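Local coordinates for putative uncharacterized protein (Emericella nidulans, PDB 3PGB), which is a copper- and topaquinone-dependent amine oxidase that probably oxidises primary amines such as methylamine, at residues 82-88 with 156-162; 451-456 with 467-471; 462-468 with 735-741. All coordinates share one frame. Numbering follows the deposited sequence.

Interaction 1 (82-88 with 156-162)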
loop_
_atom_site.group_PDB
_atom_site.type_symbol
_atom_site.label_atom_id
_atom_site.label_comp_id
_atom_site.label_asym_id
_atom_site.label_seq_id
_atom_site.Cartn_x
_atom_site.Cartn_y
_atom_site.Cartn_z
ATOM N N TRP A 82 -34.181 14.075 32.816
ATOM C CA TRP A 82 -33.694 13.842 34.180
ATOM C C TRP A 82 -32.673 14.886 34.609
ATOM O O TRP A 82 -32.754 15.423 35.717
ATOM C CB TRP A 82 -33.050 12.463 34.260
ATOM C CG TRP A 82 -32.705 12.004 35.636
ATOM C CD1 TRP A 82 -33.525 11.358 36.509
ATOM C CD2 TRP A 82 -31.432 12.109 36.282
ATOM N NE1 TRP A 82 -32.851 11.070 37.672
ATOM C CE2 TRP A 82 -31.563 11.520 37.558
ATOM C CE3 TRP A 82 -30.198 12.659 35.912
ATOM C CZ2 TRP A 82 -30.504 11.459 38.467
ATOM C CZ3 TRP A 82 -29.146 12.601 36.815
ATOM C CH2 TRP A 82 -29.307 12.004 38.081
ATOM N N LEU A 83 -31.714 15.166 33.726
ATOM C CA LEU A 83 -30.646 16.122 34.017
ATOM C C LEU A 83 -31.200 17.519 34.294
ATOM O O LEU A 83 -30.714 18.211 35.183
ATOM C CB LEU A 83 -29.618 16.174 32.874
ATOM C CG LEU A 83 -28.616 15.020 32.795
ATOM C CD1 LEU A 83 -27.826 15.050 31.485
ATOM C CD2 LEU A 83 -27.669 15.050 33.979
ATOM N N PHE A 84 -32.213 17.930 33.538
ATOM C CA PHE A 84 -32.795 19.262 33.724
ATOM C C PHE A 84 -33.613 19.348 35.005
ATOM O O PHE A 84 -33.786 20.436 35.554
ATOM C CB PHE A 84 -33.639 19.680 32.512
ATOM C CG PHE A 84 -32.817 20.047 31.307
ATOM C CD1 PHE A 84 -32.028 21.188 31.316
ATOM C CD2 PHE A 84 -32.814 19.247 30.179
ATOM C CE1 PHE A 84 -31.263 21.527 30.225
ATOM C CE2 PHE A 84 -32.049 19.581 29.080
ATOM C CZ PHE A 84 -31.274 20.726 29.103
ATOM N N GLY A 85 -34.100 18.202 35.477
ATOM C CA GLY A 85 -34.811 18.120 36.748
ATOM C C GLY A 85 -33.893 17.945 37.950
ATOM O O GLY A 85 -34.360 17.674 39.051
ATOM N N ARG A 86 -32.587 18.082 37.744
ATOM C CA ARG A 86 -31.631 18.088 38.841
ATOM C C ARG A 86 -31.211 19.533 39.090
ATOM O O ARG A 86 -30.406 20.074 38.334
ATOM C CB ARG A 86 -30.414 17.198 38.528
ATOM C CG ARG A 86 -30.645 15.691 38.708
ATOM C CD ARG A 86 -31.328 15.420 40.034
ATOM N NE ARG A 86 -31.265 14.032 40.490
ATOM C CZ ARG A 86 -30.513 13.577 41.493
ATOM N NH1 ARG A 86 -29.694 14.377 42.170
ATOM N NH2 ARG A 86 -30.572 12.290 41.817
ATOM N N PRO A 87 -31.772 20.172 40.139
ATOM C CA PRO A 87 -31.455 21.589 40.383
ATOM C C PRO A 87 -30.001 21.856 40.780
ATOM O O PRO A 87 -29.482 22.925 40.473
ATOM C CB PRO A 87 -32.425 21.994 41.506
ATOM C CG PRO A 87 -32.869 20.731 42.119
ATOM C CD PRO A 87 -32.821 19.683 41.053
ATOM N N GLU A 88 -29.351 20.902 41.440
ATOM C CA GLU A 88 -27.929 21.050 41.766
ATOM C C GLU A 88 -27.055 21.281 40.529
ATOM O O GLU A 88 -26.046 21.978 40.606
ATOM C CB GLU A 88 -27.400 19.850 42.566
ATOM C CG GLU A 88 -27.244 18.525 41.806
ATOM C CD GLU A 88 -28.515 17.690 41.765
ATOM O OE1 GLU A 88 -29.605 18.222 42.089
ATOM O OE2 GLU A 88 -28.417 16.493 41.404
ATOM N N VAL A 156 -34.046 5.096 33.214
ATOM C CA VAL A 156 -34.199 6.154 34.208
ATOM C C VAL A 156 -35.345 5.807 35.149
ATOM O O VAL A 156 -36.434 5.441 34.702
ATOM C CB VAL A 156 -34.470 7.538 33.573
ATOM C CG1 VAL A 156 -34.735 8.578 34.660
ATOM C CG2 VAL A 156 -33.295 7.967 32.696
ATOM N N SER A 157 -35.078 5.916 36.448
ATOM C CA SER A 157 -36.041 5.566 37.485
ATOM C C SER A 157 -35.752 6.390 38.739
ATOM O O SER A 157 -34.910 7.295 38.712
ATOM C CB SER A 157 -35.950 4.069 37.800
ATOM O OG SER A 157 -34.769 3.762 38.526
ATOM N N ASN A 158 -36.442 6.076 39.833
ATOM C CA ASN A 158 -36.127 6.672 41.129
ATOM C C ASN A 158 -34.734 6.261 41.619
ATOM O O ASN A 158 -34.101 6.999 42.369
ATOM C CB ASN A 158 -37.185 6.292 42.168
ATOM C CG ASN A 158 -38.519 6.999 41.937
ATOM O OD1 ASN A 158 -38.584 8.045 41.278
ATOM N ND2 ASN A 158 -39.591 6.433 42.492
ATOM N N ALA A 159 -34.265 5.090 41.189
ATOM C CA ALA A 159 -32.946 4.588 41.574
ATOM C C ALA A 159 -31.793 5.323 40.875
ATOM O O ALA A 159 -30.647 5.248 41.325
ATOM C CB ALA A 159 -32.852 3.087 41.293
ATOM N N THR A 160 -32.095 6.030 39.787
ATOM C CA THR A 160 -31.068 6.695 38.988
ATOM C C THR A 160 -30.378 7.843 39.738
ATOM O O THR A 160 -31.031 8.685 40.366
ATOM C CB THR A 160 -31.648 7.211 37.647
ATOM O OG1 THR A 160 -31.935 6.098 36.795
ATOM C CG2 THR A 160 -30.665 8.141 36.939
ATOM N N THR A 161 -29.049 7.859 39.652
ATOM C CA THR A 161 -28.220 8.879 40.288
ATOM C C THR A 161 -27.228 9.457 39.277
ATOM O O THR A 161 -27.143 8.980 38.146
ATOM C CB THR A 161 -27.411 8.275 41.450
ATOM O OG1 THR A 161 -26.465 7.332 40.937
ATOM C CG2 THR A 161 -28.323 7.567 42.437
ATOM N N TRP A 162 -26.496 10.493 39.686
ATOM C CA TRP A 162 -25.311 10.949 38.955
ATOM C C TRP A 162 -24.117 11.052 39.886
ATOM O O TRP A 162 -24.277 11.153 41.096
ATOM C CB TRP A 162 -25.554 12.278 38.235
ATOM C CG TRP A 162 -25.508 13.523 39.080
ATOM C CD1 TRP A 162 -26.567 14.152 39.660
ATOM C CD2 TRP A 162 -24.355 14.320 39.380
ATOM N NE1 TRP A 162 -26.145 15.277 40.327
ATOM C CE2 TRP A 162 -24.792 15.407 40.165
ATOM C CE3 TRP A 162 -22.995 14.217 39.070
ATOM C CZ2 TRP A 162 -23.916 16.382 40.652
ATOM C CZ3 TRP A 162 -22.123 15.183 39.554
ATOM C CH2 TRP A 162 -22.589 16.252 40.336
#
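One carboxylate oxygen serves two partners here: Glu88 OE2 accepts a hydrogen bond from Trp162 NE1 (2.8 Å) and forms a salt bridge with Arg86 NH1 at 2.6 Å. Glu88 is thus tied to its own turn and to the incoming strand at once. The arginine also lies near the indole, with Trp162 CD1 over one face of its guanidinium, 4.0 Å from Arg86 NH1. This polar cluster sits at the exposed side of the contact.

Next to it, the last turn of helix 73-84 supplies Trp82, the largest single contributor to the contact. Its indole reaches across to the 156-162 backbone, with CZ2 3.4 Å from Thr160 O. Thr160 CG2 makes a CH-pi contact over the five-membered ring, 3.9 Å from the centroid, while Val156 CG1 packs 3.6 Å from Trp82 CD1 and Trp162 CB 3.8 Å from Trp82 CH2. The loop that meets the indole is itself well tied: Ser157 OG accepts from Ala159 N (3.0 Å) in an ST turn, Thr160 OG1 accepts from Ser157 N (3.2 Å), and the same hydroxyl is bonded to Pro153 O.

Beneath, Leu83 and Trp82 touch Val151 of strand 145-152. A helix laid on an antiparallel sheet in this way is consistent with the small alpha/beta D2 domain of copper amine oxidases.

Interaction 2 (451-456 with 467-471)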
loop_
_atom_site.group_PDB
_atom_site.type_symbol
_atom_site.label_atom_id
_atom_site.label_comp_id
_atom_site.label_asym_id
_atom_site.label_seq_id
_atom_site.Cartn_x
_atom_site.Cartn_y
_atom_site.Cartn_z
ATOM N N ASP A 451 -14.662 -7.206 -5.452
ATOM C CA ASP A 451 -13.753 -8.114 -6.146
ATOM C C ASP A 451 -12.508 -7.333 -6.534
ATOM O O ASP A 451 -12.550 -6.517 -7.446
ATOM C CB ASP A 451 -14.429 -8.697 -7.386
ATOM C CG ASP A 451 -13.567 -9.725 -8.103
ATOM O OD1 ASP A 451 -14.035 -10.279 -9.116
ATOM O OD2 ASP A 451 -12.433 -9.990 -7.668
ATOM N N ALA A 452 -11.406 -7.585 -5.827
ATOM C CA ALA A 452 -10.154 -6.854 -6.036
ATOM C C ALA A 452 -9.681 -6.990 -7.469
ATOM O O ALA A 452 -9.919 -8.016 -8.112
ATOM C CB ALA A 452 -9.085 -7.355 -5.087
ATOM N N ASP A 453 -8.996 -5.965 -7.965
ATOM C CA ASP A 453 -8.481 -5.988 -9.335
ATOM C C ASP A 453 -7.373 -7.034 -9.562
ATOM O O ASP A 453 -6.932 -7.225 -10.694
ATOM C CB ASP A 453 -8.013 -4.587 -9.776
ATOM C CG ASP A 453 -6.684 -4.164 -9.157
ATOM O OD1 ASP A 453 -6.354 -4.605 -8.038
ATOM O OD2 ASP A 453 -5.977 -3.348 -9.794
ATOM N N TYR A 454 -6.934 -7.697 -8.491
ATOM C CA TYR A 454 -5.931 -8.760 -8.571
ATOM C C TYR A 454 -6.449 -9.982 -7.813
ATOM O O TYR A 454 -7.165 -9.833 -6.831
ATOM C CB TYR A 454 -4.597 -8.281 -7.963
ATOM C CG TYR A 454 -4.650 -8.014 -6.466
ATOM C CD1 TYR A 454 -5.007 -6.767 -5.967
ATOM C CD2 TYR A 454 -4.350 -9.020 -5.549
ATOM C CE1 TYR A 454 -5.058 -6.527 -4.592
ATOM C CE2 TYR A 454 -4.404 -8.794 -4.186
ATOM C CZ TYR A 454 -4.757 -7.547 -3.711
ATOM O OH TYR A 454 -4.803 -7.327 -2.356
ATOM N N PRO A 455 -6.070 -11.193 -8.250
ATOM C CA PRO A 455 -6.546 -12.410 -7.603
ATOM C C PRO A 455 -5.880 -12.634 -6.252
ATOM O O PRO A 455 -4.855 -12.029 -5.966
ATOM C CB PRO A 455 -6.128 -13.505 -8.584
ATOM C CG PRO A 455 -4.892 -12.992 -9.187
ATOM C CD PRO A 455 -5.066 -11.494 -9.282
ATOM N N MET A 456 -6.471 -13.500 -5.436
ATOM C CA MET A 456 -5.912 -13.853 -4.133
ATOM C C MET A 456 -4.632 -14.689 -4.284
ATOM O O MET A 456 -3.627 -14.440 -3.612
ATOM C CB MET A 456 -6.955 -14.642 -3.324
ATOM C CG MET A 456 -6.467 -15.231 -1.996
ATOM S SD MET A 456 -6.380 -13.999 -0.684
ATOM C CE MET A 456 -4.988 -13.070 -1.245
ATOM N N VAL A 467 -6.298 -20.396 -10.248
ATOM C CA VAL A 467 -6.414 -19.056 -9.671
ATOM C C VAL A 467 -7.577 -18.964 -8.677
ATOM O O VAL A 467 -8.609 -19.614 -8.864
ATOM C CB VAL A 467 -6.626 -17.987 -10.760
ATOM C CG1 VAL A 467 -6.597 -16.591 -10.145
ATOM C CG2 VAL A 467 -5.575 -18.109 -11.848
ATOM N N THR A 468 -7.384 -18.173 -7.621
ATOM C CA THR A 468 -8.427 -17.878 -6.638
ATOM C C THR A 468 -8.718 -16.382 -6.671
ATOM O O THR A 468 -7.791 -15.567 -6.685
ATOM C CB THR A 468 -7.985 -18.245 -5.205
ATOM O OG1 THR A 468 -7.648 -19.635 -5.140
ATOM C CG2 THR A 468 -9.090 -17.956 -4.209
ATOM N N LYS A 469 -9.997 -16.019 -6.687
ATOM C CA LYS A 469 -10.380 -14.614 -6.695
ATOM C C LYS A 469 -10.129 -13.987 -5.333
ATOM O O LYS A 469 -10.129 -14.679 -4.320
ATOM C CB LYS A 469 -11.856 -14.444 -7.068
ATOM C CG LYS A 469 -12.222 -14.915 -8.472
ATOM C CD LYS A 469 -13.553 -14.311 -8.948
ATOM C CE LYS A 469 -13.365 -13.232 -10.017
ATOM N NZ LYS A 469 -12.435 -12.141 -9.626
ATOM N N ASN A 470 -9.910 -12.677 -5.321
ATOM C CA ASN A 470 -9.752 -11.916 -4.084
ATOM C C ASN A 470 -11.012 -11.094 -3.827
ATOM O O ASN A 470 -11.094 -9.908 -4.185
ATOM C CB ASN A 470 -8.514 -11.011 -4.166
ATOM C CG ASN A 470 -8.241 -10.259 -2.878
ATOM O OD1 ASN A 470 -8.784 -10.576 -1.825
ATOM N ND2 ASN A 470 -7.389 -9.252 -2.960
ATOM N N VAL A 471 -12.001 -11.737 -3.216
ATOM C CA VAL A 471 -13.231 -11.062 -2.828
ATOM C C VAL A 471 -13.155 -10.726 -1.343
ATOM O O VAL A 471 -12.970 -11.622 -0.513
ATOM C CB VAL A 471 -14.468 -11.929 -3.115
ATOM C CG1 VAL A 471 -15.737 -11.163 -2.766
ATOM C CG2 VAL A 471 -14.485 -12.355 -4.575
HETATM O O HOH W 1 -9.949 -10.647 -7.555
#
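Asp451 and Lys469 form a salt bridge: Lys469 NZ donates to Asp451 OD1 at 2.5 Å, and more weakly to Asp451 OD2 at 2.9 Å. The aspartate has a second partner in an ordered water, which lies 2.6 Å from Asp451 OD2 and 2.7 Å from Ala452 O and accepts from Asn470 N at 3.0 Å. The water thus fills the gap between the backbones and satisfies an amide that no protein carbonyl of the other segment meets.

Direct main-chain bonds lie at the two ends of the gap. Ala452 N donates to Asn470 O (2.9 Å), beside the antiparallel non-hydrogen-bonded pair Asp451-Val471, and Met456 N donates to Thr468 O (2.8 Å). Between these bonds three residues intervene on the 451-456 side and one on the other, so the chain bows outward where strand 437-451 ends, before strand 457-460 resumes pairing with strand 464-479. The bow leads into a beta-hairpin consistent with one of the extended arms of copper amine oxidases.

Asn470 points into the bow, its CB 3.2 Å from Tyr454 O and its ND2 3.2 Å from Tyr454 CZ. Pro455 packs its CB 3.5 Å from Val467 CG1. The second subunit supplies further partners: its Arg476 donates to Asp453 O, and its Arg503 and Tyr419 make cation-pi contacts with Tyr454 and Lys469.

Interaction 3 (462-468 with 735-741)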
loop_
_atom_site.group_PDB
_atom_site.type_symbol
_atom_site.label_atom_id
_atom_site.label_comp_id
_atom_site.label_asym_id
_atom_site.label_seq_id
_atom_site.Cartn_x
_atom_site.Cartn_y
_atom_site.Cartn_z
ATOM N N SER A 462 3.235 -25.881 -17.207
ATOM C CA SER A 462 3.105 -26.190 -18.635
ATOM C C SER A 462 1.854 -27.024 -18.949
ATOM O O SER A 462 1.510 -27.195 -20.117
ATOM C CB SER A 462 4.342 -26.944 -19.126
ATOM O OG SER A 462 4.420 -28.218 -18.500
ATOM N N GLU A 463 1.188 -27.536 -17.911
ATOM C CA GLU A 463 0.056 -28.463 -18.061
ATOM C C GLU A 463 -1.266 -27.968 -17.457
ATOM O O GLU A 463 -2.334 -28.411 -17.877
ATOM C CB GLU A 463 0.420 -29.802 -17.432
ATOM C CG GLU A 463 1.693 -30.419 -17.999
ATOM C CD GLU A 463 2.014 -31.777 -17.393
ATOM O OE1 GLU A 463 1.390 -32.153 -16.369
ATOM O OE2 GLU A 463 2.904 -32.470 -17.948
ATOM N N PHE A 464 -1.205 -27.068 -16.473
ATOM C CA PHE A 464 -2.419 -26.501 -15.887
ATOM C C PHE A 464 -2.198 -25.144 -15.241
ATOM O O PHE A 464 -1.076 -24.766 -14.913
ATOM C CB PHE A 464 -3.026 -27.461 -14.861
ATOM C CG PHE A 464 -2.175 -27.666 -13.636
ATOM C CD1 PHE A 464 -2.495 -27.036 -12.437
ATOM C CD2 PHE A 464 -1.056 -28.493 -13.682
ATOM C CE1 PHE A 464 -1.711 -27.221 -11.303
ATOM C CE2 PHE A 464 -0.268 -28.684 -12.558
ATOM C CZ PHE A 464 -0.599 -28.048 -11.364
ATOM N N VAL A 465 -3.291 -24.417 -15.057
ATOM C CA VAL A 465 -3.257 -23.141 -14.356
ATOM C C VAL A 465 -4.389 -23.104 -13.343
ATOM O O VAL A 465 -5.466 -23.640 -13.588
ATOM C CB VAL A 465 -3.392 -21.967 -15.338
ATOM C CG1 VAL A 465 -3.427 -20.634 -14.593
ATOM C CG2 VAL A 465 -2.245 -21.995 -16.337
ATOM N N SER A 466 -4.140 -22.489 -12.196
ATOM C CA SER A 466 -5.181 -22.320 -11.197
ATOM C C SER A 466 -5.126 -20.919 -10.616
ATOM O O SER A 466 -4.047 -20.325 -10.518
ATOM C CB SER A 466 -5.040 -23.366 -10.090
ATOM O OG SER A 466 -3.939 -23.072 -9.258
ATOM N N VAL A 467 -6.298 -20.396 -10.248
ATOM C CA VAL A 467 -6.414 -19.056 -9.671
ATOM C C VAL A 467 -7.577 -18.964 -8.677
ATOM O O VAL A 467 -8.609 -19.614 -8.864
ATOM C CB VAL A 467 -6.626 -17.987 -10.760
ATOM C CG1 VAL A 467 -6.597 -16.591 -10.145
ATOM C CG2 VAL A 467 -5.575 -18.109 -11.848
ATOM N N THR A 468 -7.384 -18.173 -7.621
ATOM C CA THR A 468 -8.427 -17.878 -6.638
ATOM C C THR A 468 -8.718 -16.382 -6.671
ATOM O O THR A 468 -7.791 -15.567 -6.685
ATOM C CB THR A 468 -7.985 -18.245 -5.205
ATOM O OG1 THR A 468 -7.648 -19.635 -5.140
ATOM C CG2 THR A 468 -9.090 -17.956 -4.209
ATOM N N ASN A 735 -14.868 -19.891 -5.076
ATOM C CA ASN A 735 -14.629 -18.931 -6.156
ATOM C C ASN A 735 -13.179 -18.950 -6.655
ATOM O O ASN A 735 -12.478 -17.940 -6.664
ATOM C CB ASN A 735 -15.083 -17.542 -5.720
ATOM C CG ASN A 735 -16.568 -17.506 -5.411
ATOM O OD1 ASN A 735 -16.970 -17.582 -4.253
ATOM N ND2 ASN A 735 -17.388 -17.447 -6.453
ATOM N N MET A 736 -12.767 -20.140 -7.079
ATOM C CA MET A 736 -11.454 -20.394 -7.636
ATOM C C MET A 736 -11.653 -21.300 -8.844
ATOM O O MET A 736 -12.753 -21.806 -9.067
ATOM C CB MET A 736 -10.574 -21.091 -6.606
ATOM C CG MET A 736 -11.183 -22.374 -6.037
ATOM S SD MET A 736 -10.019 -23.351 -5.079
ATOM C CE MET A 736 -8.762 -23.668 -6.324
ATOM N N VAL A 737 -10.594 -21.517 -9.611
ATOM C CA VAL A 737 -10.696 -22.318 -10.825
ATOM C C VAL A 737 -9.377 -23.020 -11.144
ATOM O O VAL A 737 -8.314 -22.558 -10.737
ATOM C CB VAL A 737 -11.119 -21.433 -12.020
ATOM C CG1 VAL A 737 -9.979 -20.527 -12.448
ATOM C CG2 VAL A 737 -11.577 -22.285 -13.164
ATOM N N ARG A 738 -9.460 -24.142 -11.856
ATOM C CA ARG A 738 -8.272 -24.841 -12.346
ATOM C C ARG A 738 -8.488 -25.322 -13.781
ATOM O O ARG A 738 -9.320 -26.196 -14.024
ATOM C CB ARG A 738 -7.931 -26.034 -11.455
ATOM C CG ARG A 738 -6.648 -26.776 -11.858
ATOM C CD ARG A 738 -6.636 -28.191 -11.299
ATOM N NE ARG A 738 -5.755 -29.082 -12.058
ATOM C CZ ARG A 738 -4.614 -29.607 -11.612
ATOM N NH1 ARG A 738 -4.170 -29.361 -10.386
ATOM N NH2 ARG A 738 -3.905 -30.404 -12.405
ATOM N N VAL A 739 -7.733 -24.747 -14.718
ATOM C CA VAL A 739 -7.767 -25.168 -16.115
ATOM C C VAL A 739 -6.596 -26.092 -16.417
ATOM O O VAL A 739 -5.443 -25.697 -16.260
ATOM C CB VAL A 739 -7.677 -23.973 -17.075
ATOM C CG1 VAL A 739 -7.924 -24.441 -18.508
ATOM C CG2 VAL A 739 -8.661 -22.876 -16.675
ATOM N N ASP A 740 -6.897 -27.322 -16.831
ATOM C CA ASP A 740 -5.888 -28.234 -17.366
ATOM C C ASP A 740 -5.875 -28.063 -18.881
ATOM O O ASP A 740 -6.922 -27.863 -19.481
ATOM C CB ASP A 740 -6.196 -29.686 -16.988
ATOM C CG ASP A 740 -5.860 -29.995 -15.540
ATOM O OD1 ASP A 740 -4.789 -30.579 -15.279
ATOM O OD2 ASP A 740 -6.658 -29.646 -14.653
ATOM N N TYR A 741 -4.701 -28.122 -19.501
ATOM C CA TYR A 741 -4.607 -27.847 -20.940
ATOM C C TYR A 741 -3.490 -28.611 -21.639
ATOM O O TYR A 741 -2.462 -28.918 -21.037
ATOM C CB TYR A 741 -4.443 -26.346 -21.188
ATOM C CG TYR A 741 -3.101 -25.790 -20.778
ATOM C CD1 TYR A 741 -2.074 -25.661 -21.704
ATOM C CD2 TYR A 741 -2.857 -25.392 -19.468
ATOM C CE1 TYR A 741 -0.835 -25.157 -21.342
ATOM C CE2 TYR A 741 -1.619 -24.880 -19.095
ATOM C CZ TYR A 741 -0.614 -24.768 -20.042
ATOM O OH TYR A 741 0.616 -24.261 -19.700
#
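Arg738 is stretched out through three t torsions, and a chi4 of 111° lays its guanidinium flat on the ring of Phe464: the centres are 3.8 Å apart and the planes 6° from parallel, a cation-pi stack. Phe464, in the p rotamer, offers a ring face to the guanidinium. Asp740, in the m rotamer, clamps the guanidinium from its own strand, receiving Arg738 NE on Asp740 OD2 (2.8 Å) and Arg738 NH2 on Asp740 OD1 (3.0 Å). Arg738 NH2 also reaches Glu247 O of the second subunit.

The frame for this is a regular antiparallel strand pair, 464-468 with 736-741, axes 4.6 Å apart. Val465 and Val739 exchange bonds in both directions at 2.8 Å (each N to the other's O); Val467 N donates to Val737 O at 3.0 Å, and Val737 N to Val467 O at 2.8 Å. Each strand belongs to a protruding beta-hairpin, consistent with the paired arms with which copper amine oxidase subunits embrace each other.

Phe464, Ser466, Thr468, Met736, Arg738 and Asp740 share one face. The valines line the other, where Leu416 and Leu770, both of the second subunit, meet Val467 and Val737 respectively. Further along, Tyr741, also p, covers Glu463 CA with its ring and brings CE2 4.0 Å from Val465 CG2; its hydroxyl bonds to Thr461 O.

Interaction 1 closes first along the chain and stands apart, in an N-terminal five-strand sheet with its helix; its centre is 56 Å from that of interaction 2 and 68 Å from that of interaction 3, across the chain's centre from both. The other two are neighbours, with centres 14 Å apart, sharing Val467 and Thr468 on strand 464-479. Where one ends the other begins: Lys469 N is 3.1 Å from Asn735 O, a probable hydrogen bond. Strand 464-479 therefore meets the loop 451-456 and pairs with strand 736-742, joining two distant parts of the sequence in one sheet. Both touch the second subunit, whereas interaction 1 touches no other protein chain of the assembly.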